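Perosamine synthetase (PDB 3BN1) catalyses the pyridoxal 5'-phosphate-dependent transfer of the amino group of L-glutamate to GDP-4-keto-6-deoxy-D-mannose, giving GDP-perosamine for O-antigen synthesis. Local coordinates at residues R8-L16 against N349-D360; V305-I314 against R363-L372. All blocks are in the same frame, centred on the assembly; numbering follows the deposited sequence.

Contact 1 of 2, residues R8-L16 against N349-D360; sequences RISVAAPRL and NLPTHAGLTEAD
The imidazole of His-353 lies against the backbone of Ser-10 to Ala-13, with Ala-13 CB over one face, 4.1 Å from the ring centroid and almost on its normal, a CH-pi contact. Leu-356 CG covers the opposite face, so the ring is sandwiched between two aliphatic groups. Its edge is polar: Ser-10 O and Val-11 O both lie near the ring plane, Ser-10 O 3.1 Å from His-353 CD2. In the same plane a water joins His-353 NE2 to Ser-10 N. A second water bridges His-353 ND1 to Ala-13 O. Chi1 of 68° puts His-353 CG between its own backbone N and carbonyl carbon, which goes with the ring lying against Ala-12 CA and Ala-13. Within the type I turn from His-353 to Leu-356, Gly-355 N donates to His-353 ND1, a bent bond, tilted from the ring plane, that limits the ring's rotation.

Beside the ring the backbones are pinned by a nearly straight hydrogen bond from Thr-352 N to Val-11 O (3.0 Å, 173° at the hydrogen), and Pro-351 CA adds a CA-H...O contact to the same oxygen. At one end of the contact, Ile-9 CG2 meets Pro-351 CG at 3.7 Å, the two side chains crossing at about a right angle, while Ile-9 CD1 reaches Asp-360 O. At the other end, Arg-15 lays CD against Ala-354 CB at 3.4 Å, and Ala-354 O lies over one face of the guanidinium, offset toward its rim.

Farther out, Thr-357 and Asp-360 form a capping box that starts helix 358-371. The N-terminal arm thus lies along the connection between strand 347-350 and helix 358-371; helix 249-266 also packs on that connection, through Ala-255 on Ala-354 and Val-259 on Leu-356.

Contact 2 of 2, residues V305-I314 against R363-L372; sequences VIKDLDALGI and RVIAALDQVL
Val-371 packs its two methyls into segment 305-314 in different directions. CG1 touches Asp-308 CB at 3.4 Å and Leu-312 CD1 at 3.6 Å. Chi1 of -45° sets CG1 anti to the carbonyl carbon and leaves CG2 between the backbone N and the carbonyl carbon, from where it meets Leu-309 CD2 and Val-305 CG1. Leu-309 crosses Val-371 at about a right angle, and its CD2 also meets Ala-367 CB and Leu-368 CD2. The small Ala-367 admits a second branch: Ile-314 CD1 comes to 3.7 Å from the same CB. Just past the end of helix 358-371, Leu-372 CD2 lies 3.8 Å from Val-305 CG2.

Both helices pack on strand 347-350 of the four-stranded antiparallel sheet in the C-terminal part of the chain, Val-305, Ile-306 and Leu-309 on Leu-348, and Leu-368 on Leu-350. The axes of 305-311 and 363-371 come within 9.8 Å, and their N-to-C directions make an angle of 128°. A Schellman motif closes the first helix: Ile-314 N bonds to Leu-309 O and Gly-313 N to Asp-310 O, with Gly-313 at positive phi. The turn brings Ile-314 back onto the second helix.

Polar links lie at the two ends of this apolar strip. Arg-363, its chain extended from CG to NE, gives Leu-312 O a weak NH2 bond of 3.3 Å, and a water in the guanidinium plane joins its NE to the same oxygen; Arg-363 NH1 is held by Pro-7 O. At the far end a water donates to both Asp-308 OD2 and Val-371 O, while Asp-308 OD1 accepts from Gln-304 NE2.

Overall arrangement
Helix 358-371 is common to both contacts: its capped start belongs to contact 1, its body and C-terminal end to contact 2. Contact 2 is the more buried and mainly aliphatic, with polar groups at its ends. Contact 1 is partly buried and joins an irregular N-terminal arm to a largely loop connection between strand 347-350 and helix 358-371, relying on carbonyls, waters and a histidine ring; the side chain of Asn-349 is about 7 Å from bound 2-oxoglutarate. The centres of contacts 1 and 2 are 15 Å apart. The N-terminal arm connects them directly: Arg-8 makes a salt bridge to Asp-310, Ile-9 N probably bonds to Gly-313 O, and Ile-9 CD1 packs on Arg-363 NH1.

Contact 1 of 2, residues R8-L16 against N349-D360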
loop_
_atom_site.group_PDB
_atom_site.type_symbol
_atom_site.label_atom_id
_atom_site.label_comp_id
_atom_site.label_asym_id
_atom_site.label_seq_id
_atom_site.Cartn_x
_atom_site.Cartn_y
_atom_site.Cartn_z
ATOM N N ARG A 8 8.781 -25.175 -18.052
ATOM C CA ARG A 8 8.904 -25.220 -16.612
ATOM C C ARG A 8 7.516 -25.273 -16.010
ATOM O O ARG A 8 6.525 -24.715 -16.482
ATOM C CB ARG A 8 9.548 -23.917 -16.130
ATOM C CG ARG A 8 10.970 -24.110 -15.639
ATOM C CD ARG A 8 11.432 -22.827 -15.007
ATOM N NE ARG A 8 11.311 -22.832 -13.553
ATOM C CZ ARG A 8 12.003 -23.634 -12.750
ATOM N NH1 ARG A 8 12.848 -24.533 -13.266
ATOM N NH2 ARG A 8 11.852 -23.512 -11.427
ATOM N N ILE A 9 7.476 -25.937 -14.884
ATOM C CA ILE A 9 6.232 -26.014 -14.160
ATOM C C ILE A 9 6.461 -25.026 -12.983
ATOM O O ILE A 9 7.442 -25.134 -12.225
ATOM C CB ILE A 9 6.039 -27.509 -13.748
ATOM C CG1 ILE A 9 5.363 -28.287 -14.894
ATOM C CG2 ILE A 9 5.255 -27.611 -12.442
ATOM C CD1 ILE A 9 5.681 -29.797 -14.833
ATOM N N SER A 10 5.578 -24.031 -12.852
ATOM C CA SER A 10 5.682 -23.060 -11.753
ATOM C C SER A 10 4.783 -23.450 -10.585
ATOM O O SER A 10 3.755 -24.087 -10.793
ATOM C CB SER A 10 5.372 -21.635 -12.207
ATOM O OG SER A 10 4.904 -21.577 -13.531
ATOM N N VAL A 11 5.183 -23.150 -9.348
ATOM C CA VAL A 11 4.344 -23.527 -8.185
ATOM C C VAL A 11 2.930 -22.933 -8.216
ATOM O O VAL A 11 1.984 -23.561 -7.736
ATOM C CB VAL A 11 4.964 -23.225 -6.773
ATOM C CG1 VAL A 11 5.965 -24.275 -6.335
ATOM C CG2 VAL A 11 5.448 -21.812 -6.619
ATOM N N ALA A 12 2.799 -21.739 -8.802
ATOM C CA ALA A 12 1.544 -21.024 -8.904
ATOM C C ALA A 12 1.609 -20.220 -10.176
ATOM O O ALA A 12 2.606 -20.262 -10.885
ATOM C CB ALA A 12 1.377 -20.131 -7.745
ATOM N N ALA A 13 0.545 -19.491 -10.452
ATOM C CA ALA A 13 0.438 -18.701 -11.683
ATOM C C ALA A 13 -1.014 -18.217 -11.819
ATOM O O ALA A 13 -1.975 -18.988 -11.665
ATOM C CB ALA A 13 0.828 -19.539 -12.893
ATOM N N PRO A 14 -1.169 -16.926 -12.066
ATOM C CA PRO A 14 -2.494 -16.349 -12.199
ATOM C C PRO A 14 -3.243 -16.918 -13.405
ATOM O O PRO A 14 -2.742 -16.973 -14.541
ATOM C CB PRO A 14 -2.203 -14.844 -12.421
ATOM C CG PRO A 14 -0.785 -14.637 -12.024
ATOM C CD PRO A 14 -0.129 -15.940 -12.388
ATOM N N ARG A 15 -4.479 -17.321 -13.154
ATOM C CA ARG A 15 -5.315 -17.756 -14.248
ATOM C C ARG A 15 -6.317 -16.631 -14.488
ATOM O O ARG A 15 -7.298 -16.463 -13.771
ATOM C CB ARG A 15 -6.039 -19.042 -13.895
ATOM C CG ARG A 15 -6.576 -19.696 -15.129
ATOM C CD ARG A 15 -6.566 -21.153 -14.874
ATOM N NE ARG A 15 -7.520 -21.768 -15.769
ATOM C CZ ARG A 15 -7.166 -22.248 -16.952
ATOM N NH1 ARG A 15 -5.887 -22.200 -17.312
ATOM N NH2 ARG A 15 -8.074 -22.795 -17.750
ATOM N N LEU A 16 -6.046 -15.798 -15.476
ATOM C CA LEU A 16 -6.977 -14.719 -15.765
ATOM C C LEU A 16 -7.823 -15.193 -16.951
ATOM O O LEU A 16 -7.665 -14.741 -18.070
ATOM C CB LEU A 16 -6.154 -13.475 -16.086
ATOM C CG LEU A 16 -4.988 -13.109 -15.136
ATOM C CD1 LEU A 16 -4.290 -11.826 -15.582
ATOM C CD2 LEU A 16 -5.482 -12.946 -13.708
ATOM N N ASN A 349 6.354 -27.308 -0.314
ATOM C CA ASN A 349 5.128 -26.943 -1.063
ATOM C C ASN A 349 5.326 -27.375 -2.490
ATOM O O ASN A 349 6.304 -26.926 -3.086
ATOM C CB ASN A 349 4.981 -25.417 -1.112
ATOM C CG ASN A 349 4.774 -24.822 0.239
ATOM O OD1 ASN A 349 5.399 -23.816 0.617
ATOM N ND2 ASN A 349 3.910 -25.471 1.008
ATOM N N LEU A 350 4.383 -28.139 -3.051
ATOM C CA LEU A 350 4.528 -28.627 -4.431
ATOM C C LEU A 350 3.645 -27.787 -5.381
ATOM O O LEU A 350 2.672 -27.195 -4.939
ATOM C CB LEU A 350 3.984 -30.067 -4.483
ATOM C CG LEU A 350 4.801 -31.157 -3.774
ATOM C CD1 LEU A 350 4.145 -32.556 -3.884
ATOM C CD2 LEU A 350 6.184 -31.039 -4.393
ATOM N N PRO A 351 3.931 -27.748 -6.690
ATOM C CA PRO A 351 3.070 -26.983 -7.611
ATOM C C PRO A 351 1.572 -27.321 -7.442
ATOM O O PRO A 351 1.127 -28.494 -7.462
ATOM C CB PRO A 351 3.531 -27.407 -9.004
ATOM C CG PRO A 351 4.969 -27.809 -8.800
ATOM C CD PRO A 351 5.038 -28.432 -7.374
ATOM N N THR A 352 0.801 -26.242 -7.342
ATOM C CA THR A 352 -0.642 -26.318 -7.145
ATOM C C THR A 352 -1.208 -25.032 -7.675
ATOM O O THR A 352 -1.008 -23.964 -7.094
ATOM C CB THR A 352 -0.971 -26.373 -5.618
ATOM O OG1 THR A 352 0.118 -26.993 -4.900
ATOM C CG2 THR A 352 -2.212 -27.189 -5.390
ATOM N N HIS A 353 -1.869 -25.137 -8.809
ATOM C CA HIS A 353 -2.494 -23.964 -9.438
ATOM C C HIS A 353 -3.429 -24.441 -10.534
ATOM O O HIS A 353 -3.284 -25.567 -11.017
ATOM C CB HIS A 353 -1.503 -22.821 -9.885
ATOM C CG HIS A 353 -0.595 -23.173 -11.026
ATOM N ND1 HIS A 353 -1.021 -23.246 -12.336
ATOM C CD2 HIS A 353 0.716 -23.522 -11.035
ATOM C CE1 HIS A 353 -0.019 -23.635 -13.099
ATOM N NE2 HIS A 353 1.053 -23.784 -12.339
ATOM N N ALA A 354 -4.358 -23.585 -10.930
ATOM C CA ALA A 354 -5.377 -23.930 -11.907
ATOM C C ALA A 354 -4.922 -24.253 -13.289
ATOM O O ALA A 354 -5.710 -24.851 -14.018
ATOM C CB ALA A 354 -6.546 -22.877 -11.959
ATOM N N GLY A 355 -3.710 -23.857 -13.675
ATOM C CA GLY A 355 -3.221 -24.158 -15.022
ATOM C C GLY A 355 -2.519 -25.531 -15.160
ATOM O O GLY A 355 -2.117 -25.911 -16.255
ATOM N N LEU A 356 -2.381 -26.288 -14.072
ATOM C CA LEU A 356 -1.676 -27.594 -14.137
ATOM C C LEU A 356 -2.488 -28.741 -14.711
ATOM O O LEU A 356 -3.651 -28.921 -14.335
ATOM C CB LEU A 356 -1.170 -28.025 -12.761
ATOM C CG LEU A 356 -0.326 -26.928 -12.120
ATOM C CD1 LEU A 356 -0.249 -27.476 -10.735
ATOM C CD2 LEU A 356 1.070 -26.975 -12.848
ATOM N N THR A 357 -1.846 -29.496 -15.616
ATOM C CA THR A 357 -2.421 -30.687 -16.260
ATOM C C THR A 357 -2.024 -31.966 -15.534
ATOM O O THR A 357 -1.040 -31.981 -14.808
ATOM C CB THR A 357 -1.995 -30.840 -17.764
ATOM O OG1 THR A 357 -0.591 -31.093 -17.887
ATOM C CG2 THR A 357 -2.349 -29.580 -18.525
ATOM N N GLU A 358 -2.749 -33.047 -15.824
ATOM C CA GLU A 358 -2.475 -34.346 -15.246
ATOM C C GLU A 358 -1.047 -34.744 -15.651
ATOM O O GLU A 358 -0.299 -35.286 -14.850
ATOM C CB GLU A 358 -3.494 -35.407 -15.712
ATOM C CG GLU A 358 -3.250 -36.664 -14.932
ATOM C CD GLU A 358 -4.209 -37.783 -15.241
ATOM O OE1 GLU A 358 -5.130 -37.506 -16.009
ATOM O OE2 GLU A 358 -4.071 -38.926 -14.739
ATOM N N ALA A 359 -0.645 -34.340 -16.851
ATOM C CA ALA A 359 0.691 -34.687 -17.325
ATOM C C ALA A 359 1.738 -33.965 -16.500
ATOM O O ALA A 359 2.738 -34.558 -16.121
ATOM C CB ALA A 359 0.841 -34.365 -18.813
ATOM N N ASP A 360 1.473 -32.693 -16.216
ATOM C CA ASP A 360 2.347 -31.855 -15.393
ATOM C C ASP A 360 2.545 -32.548 -14.047
ATOM O O ASP A 360 3.665 -32.579 -13.511
ATOM C CB ASP A 360 1.662 -30.534 -15.037
ATOM C CG ASP A 360 1.516 -29.577 -16.211
ATOM O OD1 ASP A 360 2.243 -29.764 -17.204
ATOM O OD2 ASP A 360 0.708 -28.619 -16.125
HETATM O O HOH W 1 3.100 -24.252 -14.232
HETATM O O HOH W 2 -4.383 -20.620 -10.066
HETATM O O HOH W 3 -2.961 -20.875 -13.344
#

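Contact 2 of 2, residues V305-I314 against R363-L372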
loop_
_atom_site.group_PDB
_atom_site.type_symbol
_atom_site.label_atom_id
_atom_site.label_comp_id
_atom_site.label_asym_id
_atom_site.label_seq_id
_atom_site.Cartn_x
_atom_site.Cartn_y
_atom_site.Cartn_z
ATOM N N VAL A 305 16.330 -31.225 -2.408
ATOM C CA VAL A 305 15.223 -31.660 -3.248
ATOM C C VAL A 305 14.694 -30.478 -4.042
ATOM O O VAL A 305 14.473 -30.609 -5.233
ATOM C CB VAL A 305 14.041 -32.152 -2.334
ATOM C CG1 VAL A 305 12.718 -32.248 -3.131
ATOM C CG2 VAL A 305 14.433 -33.484 -1.650
ATOM N N ILE A 306 14.574 -29.305 -3.409
ATOM C CA ILE A 306 14.067 -28.123 -4.127
ATOM C C ILE A 306 15.063 -27.808 -5.233
ATOM O O ILE A 306 14.700 -27.573 -6.391
ATOM C CB ILE A 306 13.908 -26.866 -3.203
ATOM C CG1 ILE A 306 12.645 -26.965 -2.323
ATOM C CG2 ILE A 306 13.710 -25.635 -4.046
ATOM C CD1 ILE A 306 12.711 -26.147 -1.002
ATOM N N LYS A 307 16.348 -27.883 -4.909
ATOM C CA LYS A 307 17.295 -27.616 -5.992
ATOM C C LYS A 307 17.213 -28.684 -7.044
ATOM O O LYS A 307 17.385 -28.393 -8.215
ATOM C CB LYS A 307 18.737 -27.626 -5.489
ATOM C CG LYS A 307 18.864 -26.573 -4.424
ATOM C CD LYS A 307 20.222 -26.523 -3.844
ATOM C CE LYS A 307 20.353 -25.472 -2.741
ATOM N NZ LYS A 307 21.472 -25.893 -1.824
ATOM N N ASP A 308 17.028 -29.939 -6.660
ATOM C CA ASP A 308 17.008 -30.925 -7.727
ATOM C C ASP A 308 15.770 -30.824 -8.592
ATOM O O ASP A 308 15.797 -31.065 -9.805
ATOM C CB ASP A 308 17.146 -32.307 -7.128
ATOM C CG ASP A 308 18.466 -32.483 -6.392
ATOM O OD1 ASP A 308 19.457 -31.728 -6.618
ATOM O OD2 ASP A 308 18.527 -33.425 -5.574
ATOM N N LEU A 309 14.663 -30.456 -7.973
ATOM C CA LEU A 309 13.427 -30.306 -8.749
ATOM C C LEU A 309 13.639 -29.171 -9.720
ATOM O O LEU A 309 13.251 -29.229 -10.876
ATOM C CB LEU A 309 12.238 -30.009 -7.808
ATOM C CG LEU A 309 11.841 -31.132 -6.829
ATOM C CD1 LEU A 309 10.896 -30.751 -5.727
ATOM C CD2 LEU A 309 11.206 -32.302 -7.637
ATOM N N ASP A 310 14.240 -28.094 -9.234
ATOM C CA ASP A 310 14.509 -26.919 -10.083
ATOM C C ASP A 310 15.255 -27.283 -11.379
ATOM O O ASP A 310 14.891 -26.853 -12.480
ATOM C CB ASP A 310 15.427 -25.962 -9.285
ATOM C CG ASP A 310 15.523 -24.566 -9.935
ATOM O OD1 ASP A 310 14.632 -24.205 -10.741
ATOM O OD2 ASP A 310 16.509 -23.837 -9.669
ATOM N N ALA A 311 16.346 -28.026 -11.207
ATOM C CA ALA A 311 17.221 -28.454 -12.308
ATOM C C ALA A 311 16.371 -29.291 -13.268
ATOM O O ALA A 311 16.614 -29.323 -14.459
ATOM C CB ALA A 311 18.396 -29.312 -11.762
ATOM N N LEU A 312 15.347 -29.953 -12.738
ATOM C CA LEU A 312 14.433 -30.751 -13.548
ATOM C C LEU A 312 13.318 -29.873 -14.071
ATOM O O LEU A 312 12.391 -30.403 -14.656
ATOM C CB LEU A 312 13.883 -31.980 -12.803
ATOM C CG LEU A 312 14.927 -33.111 -12.629
ATOM C CD1 LEU A 312 14.748 -34.034 -11.410
ATOM C CD2 LEU A 312 15.135 -33.902 -13.962
ATOM N N GLY A 313 13.411 -28.552 -13.887
ATOM C CA GLY A 313 12.379 -27.643 -14.400
ATOM C C GLY A 313 11.066 -27.537 -13.647
ATOM O O GLY A 313 10.026 -27.128 -14.215
ATOM N N ILE A 314 11.145 -27.852 -12.357
ATOM C CA ILE A 314 9.998 -27.841 -11.461
ATOM C C ILE A 314 10.196 -26.944 -10.261
ATOM O O ILE A 314 11.105 -27.139 -9.427
ATOM C CB ILE A 314 9.631 -29.243 -10.986
ATOM C CG1 ILE A 314 8.950 -29.979 -12.132
ATOM C CG2 ILE A 314 8.658 -29.213 -9.814
ATOM C CD1 ILE A 314 9.469 -31.328 -12.237
ATOM N N ARG A 363 4.663 -35.511 -14.155
ATOM C CA ARG A 363 6.046 -35.026 -14.255
ATOM C C ARG A 363 6.612 -34.674 -12.887
ATOM O O ARG A 363 7.709 -35.087 -12.534
ATOM C CB ARG A 363 6.038 -33.781 -15.138
ATOM C CG ARG A 363 7.432 -33.306 -15.447
ATOM C CD ARG A 363 7.477 -32.334 -16.651
ATOM N NE ARG A 363 8.697 -31.529 -16.584
ATOM C CZ ARG A 363 8.794 -30.242 -16.906
ATOM N NH1 ARG A 363 7.746 -29.564 -17.388
ATOM N NH2 ARG A 363 9.973 -29.647 -16.809
ATOM N N VAL A 364 5.842 -33.964 -12.079
ATOM C CA VAL A 364 6.310 -33.621 -10.739
ATOM C C VAL A 364 6.546 -34.919 -9.954
ATOM O O VAL A 364 7.517 -35.121 -9.230
ATOM C CB VAL A 364 5.138 -32.855 -10.055
ATOM C CG1 VAL A 364 5.420 -32.571 -8.565
ATOM C CG2 VAL A 364 4.967 -31.567 -10.735
ATOM N N ILE A 365 5.602 -35.847 -10.056
ATOM C CA ILE A 365 5.804 -37.045 -9.284
ATOM C C ILE A 365 7.008 -37.886 -9.728
ATOM O O ILE A 365 7.669 -38.510 -8.906
ATOM C CB ILE A 365 4.555 -37.904 -9.278
ATOM C CG1 ILE A 365 3.582 -37.264 -8.261
ATOM C CG2 ILE A 365 4.943 -39.382 -8.910
ATOM C CD1 ILE A 365 2.152 -37.415 -8.626
ATOM N N ALA A 366 7.255 -37.924 -11.032
ATOM C CA ALA A 366 8.346 -38.701 -11.537
ATOM C C ALA A 366 9.648 -38.079 -11.059
ATOM O O ALA A 366 10.582 -38.805 -10.678
ATOM C CB ALA A 366 8.299 -38.720 -13.049
ATOM N N ALA A 367 9.693 -36.741 -11.094
ATOM C CA ALA A 367 10.857 -35.986 -10.621
ATOM C C ALA A 367 11.091 -36.285 -9.139
ATOM O O ALA A 367 12.228 -36.540 -8.752
ATOM C CB ALA A 367 10.684 -34.473 -10.827
ATOM N N LEU A 368 10.014 -36.313 -8.347
ATOM C CA LEU A 368 10.127 -36.611 -6.918
ATOM C C LEU A 368 10.619 -38.033 -6.733
ATOM O O LEU A 368 11.375 -38.316 -5.807
ATOM C CB LEU A 368 8.782 -36.424 -6.244
ATOM C CG LEU A 368 8.295 -34.961 -5.996
ATOM C CD1 LEU A 368 6.893 -35.014 -5.396
ATOM C CD2 LEU A 368 9.247 -34.306 -4.906
ATOM N N ASP A 369 10.130 -38.965 -7.568
ATOM C CA ASP A 369 10.620 -40.326 -7.519
ATOM C C ASP A 369 12.171 -40.330 -7.726
ATOM O O ASP A 369 12.964 -41.019 -7.013
ATOM C CB ASP A 369 9.913 -41.194 -8.564
ATOM C CG ASP A 369 10.521 -42.592 -8.654
ATOM O OD1 ASP A 369 10.670 -43.245 -7.595
ATOM O OD2 ASP A 369 10.941 -42.998 -9.758
ATOM N N GLN A 370 12.610 -39.523 -8.680
ATOM C CA GLN A 370 14.040 -39.364 -8.971
ATOM C C GLN A 370 14.883 -38.704 -7.868
ATOM O O GLN A 370 15.949 -39.169 -7.563
ATOM C CB GLN A 370 14.219 -38.603 -10.280
ATOM C CG GLN A 370 15.635 -38.129 -10.537
ATOM C CD GLN A 370 15.865 -37.918 -12.018
ATOM O OE1 GLN A 370 14.915 -37.998 -12.811
ATOM N NE2 GLN A 370 17.120 -37.658 -12.406
ATOM N N VAL A 371 14.401 -37.608 -7.286
ATOM C CA VAL A 371 15.133 -36.851 -6.268
ATOM C C VAL A 371 14.991 -37.191 -4.787
ATOM O O VAL A 371 15.737 -36.688 -3.966
ATOM C CB VAL A 371 15.018 -35.306 -6.499
ATOM C CG1 VAL A 371 15.242 -35.026 -7.999
ATOM C CG2 VAL A 371 13.615 -34.750 -6.032
ATOM N N LEU A 372 14.004 -38.006 -4.421
ATOM C CA LEU A 372 13.817 -38.323 -3.008
ATOM C C LEU A 372 14.704 -39.510 -2.708
ATOM O O LEU A 372 14.261 -40.668 -2.779
ATOM C CB LEU A 372 12.343 -38.678 -2.694
ATOM C CG LEU A 372 11.386 -37.488 -2.881
ATOM C CD1 LEU A 372 9.904 -37.745 -2.500
ATOM C CD2 LEU A 372 11.993 -36.328 -2.090
HETATM O O HOH W 4 17.326 -34.620 -3.459
HETATM O O HOH W 5 10.878 -32.803 -15.577
#